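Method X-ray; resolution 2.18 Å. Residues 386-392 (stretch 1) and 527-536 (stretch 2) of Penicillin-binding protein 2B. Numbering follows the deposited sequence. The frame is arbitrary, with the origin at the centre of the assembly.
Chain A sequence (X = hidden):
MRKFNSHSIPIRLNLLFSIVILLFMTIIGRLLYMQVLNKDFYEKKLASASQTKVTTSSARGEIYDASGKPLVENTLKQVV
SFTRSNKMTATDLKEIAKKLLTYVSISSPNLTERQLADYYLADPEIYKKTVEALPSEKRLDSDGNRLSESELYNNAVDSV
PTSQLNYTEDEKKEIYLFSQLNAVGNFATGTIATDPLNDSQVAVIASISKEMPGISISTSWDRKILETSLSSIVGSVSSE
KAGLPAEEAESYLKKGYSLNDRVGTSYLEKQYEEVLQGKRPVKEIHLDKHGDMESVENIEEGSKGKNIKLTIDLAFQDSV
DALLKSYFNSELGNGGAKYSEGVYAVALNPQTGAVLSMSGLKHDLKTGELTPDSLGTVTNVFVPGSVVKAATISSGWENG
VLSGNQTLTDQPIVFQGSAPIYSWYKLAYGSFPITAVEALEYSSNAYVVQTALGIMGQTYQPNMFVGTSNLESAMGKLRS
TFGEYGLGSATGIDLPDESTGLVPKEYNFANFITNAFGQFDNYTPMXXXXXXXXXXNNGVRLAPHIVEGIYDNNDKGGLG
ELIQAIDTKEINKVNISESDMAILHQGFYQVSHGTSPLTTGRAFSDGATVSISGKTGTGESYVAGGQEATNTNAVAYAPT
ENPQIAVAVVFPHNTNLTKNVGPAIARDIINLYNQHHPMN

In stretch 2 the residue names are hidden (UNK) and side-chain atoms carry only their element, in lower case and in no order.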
# COMPACT_ATOMS: atom_id res chain seq x y z
N SER A 386 25.04 6.07 -5.31
CA SER A 386 25.38 7.13 -6.25
C SER A 386 24.26 7.58 -7.18
O SER A 386 24.42 8.54 -7.94
CB SER A 386 26.59 6.71 -7.08
OG SER A 386 27.81 7.01 -6.42
N VAL A 387 23.16 6.86 -7.21
CA VAL A 387 22.03 7.29 -8.03
C VAL A 387 21.62 8.72 -7.69
O VAL A 387 21.24 9.47 -8.56
CB VAL A 387 20.85 6.32 -7.95
CG1 VAL A 387 21.26 4.97 -8.55
CG2 VAL A 387 20.37 6.15 -6.49
N VAL A 388 21.76 9.13 -6.43
CA VAL A 388 21.21 10.38 -5.96
C VAL A 388 22.03 11.62 -6.32
O VAL A 388 21.65 12.71 -5.95
CB VAL A 388 21.02 10.42 -4.42
CG1 VAL A 388 20.15 9.24 -3.92
CG2 VAL A 388 22.36 10.53 -3.72
N LYS A 389 23.14 11.46 -7.05
CA LYS A 389 24.04 12.57 -7.25
C LYS A 389 23.46 13.78 -7.99
O LYS A 389 23.86 14.92 -7.77
CB LYS A 389 25.37 12.08 -7.84
CG LYS A 389 26.19 11.33 -6.81
CD LYS A 389 27.46 10.72 -7.39
CE LYS A 389 28.23 10.03 -6.26
NZ LYS A 389 29.48 9.30 -6.64
N ALA A 390 22.47 13.53 -8.85
CA ALA A 390 21.76 14.60 -9.54
C ALA A 390 20.94 15.49 -8.61
O ALA A 390 20.74 16.69 -8.90
CB ALA A 390 20.86 14.02 -10.59
N ALA A 391 20.46 14.94 -7.50
CA ALA A 391 19.70 15.76 -6.55
C ALA A 391 20.65 16.67 -5.78
O ALA A 391 20.31 17.81 -5.47
CB ALA A 391 18.82 14.90 -5.62
N THR A 392 21.85 16.18 -5.46
CA THR A 392 22.84 17.01 -4.76
C THR A 392 23.34 18.19 -5.57
O THR A 392 23.50 19.28 -5.03
CB THR A 392 24.08 16.20 -4.36
OG1 THR A 392 23.66 15.02 -3.66
CG2 THR A 392 24.96 17.03 -3.46
N UNK A 527 10.24 5.65 -3.71
CA UNK A 527 10.85 7.00 -3.66
C UNK A 527 11.92 7.16 -4.75
O UNK A 527 12.02 8.22 -5.40
n UNK A 527 10.75 8.76 0.92
c UNK A 527 11.45 7.28 -2.27
o UNK A 527 11.84 6.83 0.66
c UNK A 527 11.06 7.67 0.23
c UNK A 527 10.41 7.48 -1.12
N UNK A 528 12.74 6.12 -4.92
CA UNK A 528 13.82 6.18 -5.94
C UNK A 528 13.26 6.15 -7.37
O UNK A 528 13.81 6.80 -8.24
c UNK A 528 15.69 5.30 -4.42
c UNK A 528 16.32 3.99 -3.92
c UNK A 528 16.79 6.29 -4.71
c UNK A 528 14.89 5.09 -5.72
N UNK A 529 12.14 5.45 -7.60
CA UNK A 529 11.47 5.60 -8.89
C UNK A 529 10.88 6.99 -9.12
O UNK A 529 10.93 7.51 -10.23
c UNK A 529 10.39 4.54 -9.11
N UNK A 530 10.26 7.58 -8.11
CA UNK A 530 9.61 8.89 -8.28
C UNK A 530 10.71 9.91 -8.56
O UNK A 530 10.51 10.85 -9.31
c UNK A 530 7.30 10.98 -5.89
n UNK A 530 6.00 11.20 -6.07
o UNK A 530 7.81 10.92 -4.76
c UNK A 530 8.13 10.70 -7.13
c UNK A 530 8.88 9.34 -7.00
N UNK A 531 11.88 9.71 -7.97
CA UNK A 531 12.99 10.64 -8.17
C UNK A 531 13.43 10.65 -9.64
O UNK A 531 13.45 11.70 -10.29
c UNK A 531 16.53 9.65 -7.70
c UNK A 531 15.55 10.64 -7.63
c UNK A 531 18.16 11.30 -8.35
o UNK A 531 19.44 11.66 -8.73
c UNK A 531 15.92 11.95 -7.91
c UNK A 531 17.20 12.28 -8.28
c UNK A 531 14.13 10.31 -7.18
c UNK A 531 17.84 9.97 -8.07
N UNK A 532 13.72 9.48 -10.20
CA UNK A 532 14.12 9.48 -11.61
C UNK A 532 12.96 9.87 -12.53
O UNK A 532 13.21 10.50 -13.58
c UNK A 532 15.24 8.33 -13.53
c UNK A 532 14.80 8.17 -12.08
c UNK A 532 13.81 6.97 -11.96
N UNK A 533 11.72 9.56 -12.15
CA UNK A 533 10.54 9.95 -12.96
C UNK A 533 10.36 11.46 -12.99
O UNK A 533 9.95 12.02 -14.02
c UNK A 533 9.25 9.30 -12.46
N UNK A 534 10.70 12.11 -11.88
CA UNK A 534 10.65 13.58 -11.75
C UNK A 534 11.64 14.25 -12.71
O UNK A 534 11.32 15.22 -13.41
c UNK A 534 10.92 14.01 -10.28
c UNK A 534 10.96 15.53 -10.15
o UNK A 534 9.90 13.49 -9.42
N UNK A 535 12.86 13.73 -12.73
CA UNK A 535 13.84 14.14 -13.74
C UNK A 535 13.30 13.93 -15.15
O UNK A 535 13.37 14.82 -16.02
c UNK A 535 15.18 13.38 -13.57
c UNK A 535 15.81 13.76 -12.22
c UNK A 535 17.05 12.97 -11.80
c UNK A 535 16.11 13.74 -14.74
N UNK A 536 12.72 12.77 -15.39
CA UNK A 536 12.20 12.44 -16.71
C UNK A 536 11.01 13.34 -17.10
O UNK A 536 10.72 13.48 -18.28
c UNK A 536 11.79 10.96 -16.75

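Position 527 opens the helical stretch with three carbons in a row, the third carrying one oxygen and one nitrogen. None of these atoms reaches stretch 1, and both polar ends are hydrogen-bonded elsewhere in the structure. An amide at the end of that chain makes it Gln 527.

Position 528 has four carbons, forked at the second, and its CB points toward stretch 1. One tip of the fork lies 4.0 Å from CG2 of Val 387, an apolar contact. The late fork identifies Leu 528, and the tip is its CD2. Its chi1 is m and its chi2 t.

Position 529 carries a single carbon, out of reach of stretch 1: Ala 529. Position 530 repeats the pattern of three carbons ending in an oxygen and a nitrogen, again out of reach and hydrogen-bonded elsewhere in the structure; it is Gln 530.

Position 531 is the heart of the contact. One carbon leads to a ring of six carbons that bears an oxygen, and this oxygen sits 2.8 Å from O of Val 387. A phenol fits nothing but Tyr 531. Its OH donates a hydrogen bond to that carbonyl, which lies near the ring plane at the edge, where an in-plane phenol proton can reach it. CB of Ala 390 also meets the edge, 3.3 Å from OH of Tyr 531, and CB of Ala 391 lies 4.1 Å from CE1 of Tyr 531.

At position 532 one carbon carries two more, all out of reach of stretch 1. Three carbons branched at the first make Val 532, with chi1 p. Position 533 has one carbon, far from the contact, and is Ala 533.

Position 534 has a carbon carrying one oxygen and one carbon. The oxygen turns back to its own helix, 2.7 Å from O of Gln 530, and touches nothing on stretch 1. This is Thr 534, whose OG1 donates to that carbonyl.

Position 535 shows four carbons forked at the first, with one arm two carbons long. The end of the long arm stands 4.1 Å from CB of Ala 390. That shape is Ile 535, and CD1 makes the contact. Position 536, a lone carbon out of reach, is Ala 536.

The contact follows from helical spacing. Positions 528, 531 and 535, three and four residues apart, direct their CA-to-CB bonds toward stretch 1, while the intervening residues cover none of it. The center supplies reach: Tyr 531 spans the gap and has the largest covered area, 87 Å² in a patch that buries 237 Å² over both sides. Stretch 1 answers with short side chains and an available backbone carbonyl. The methyls of Ala 390 and Ala 391 both pack against the tyrosine, the first close to its hydroxyl. Leu 528 against Val 387 and Ile 535 against Ala 390 add apolar packing to the one hydrogen bond across the stretches. The rule is economical: one long aromatic anchor, a buried polar end with a partner, and aliphatic neighbors at helical intervals.

Stretch 2 (527-536) QLAQYVATIA
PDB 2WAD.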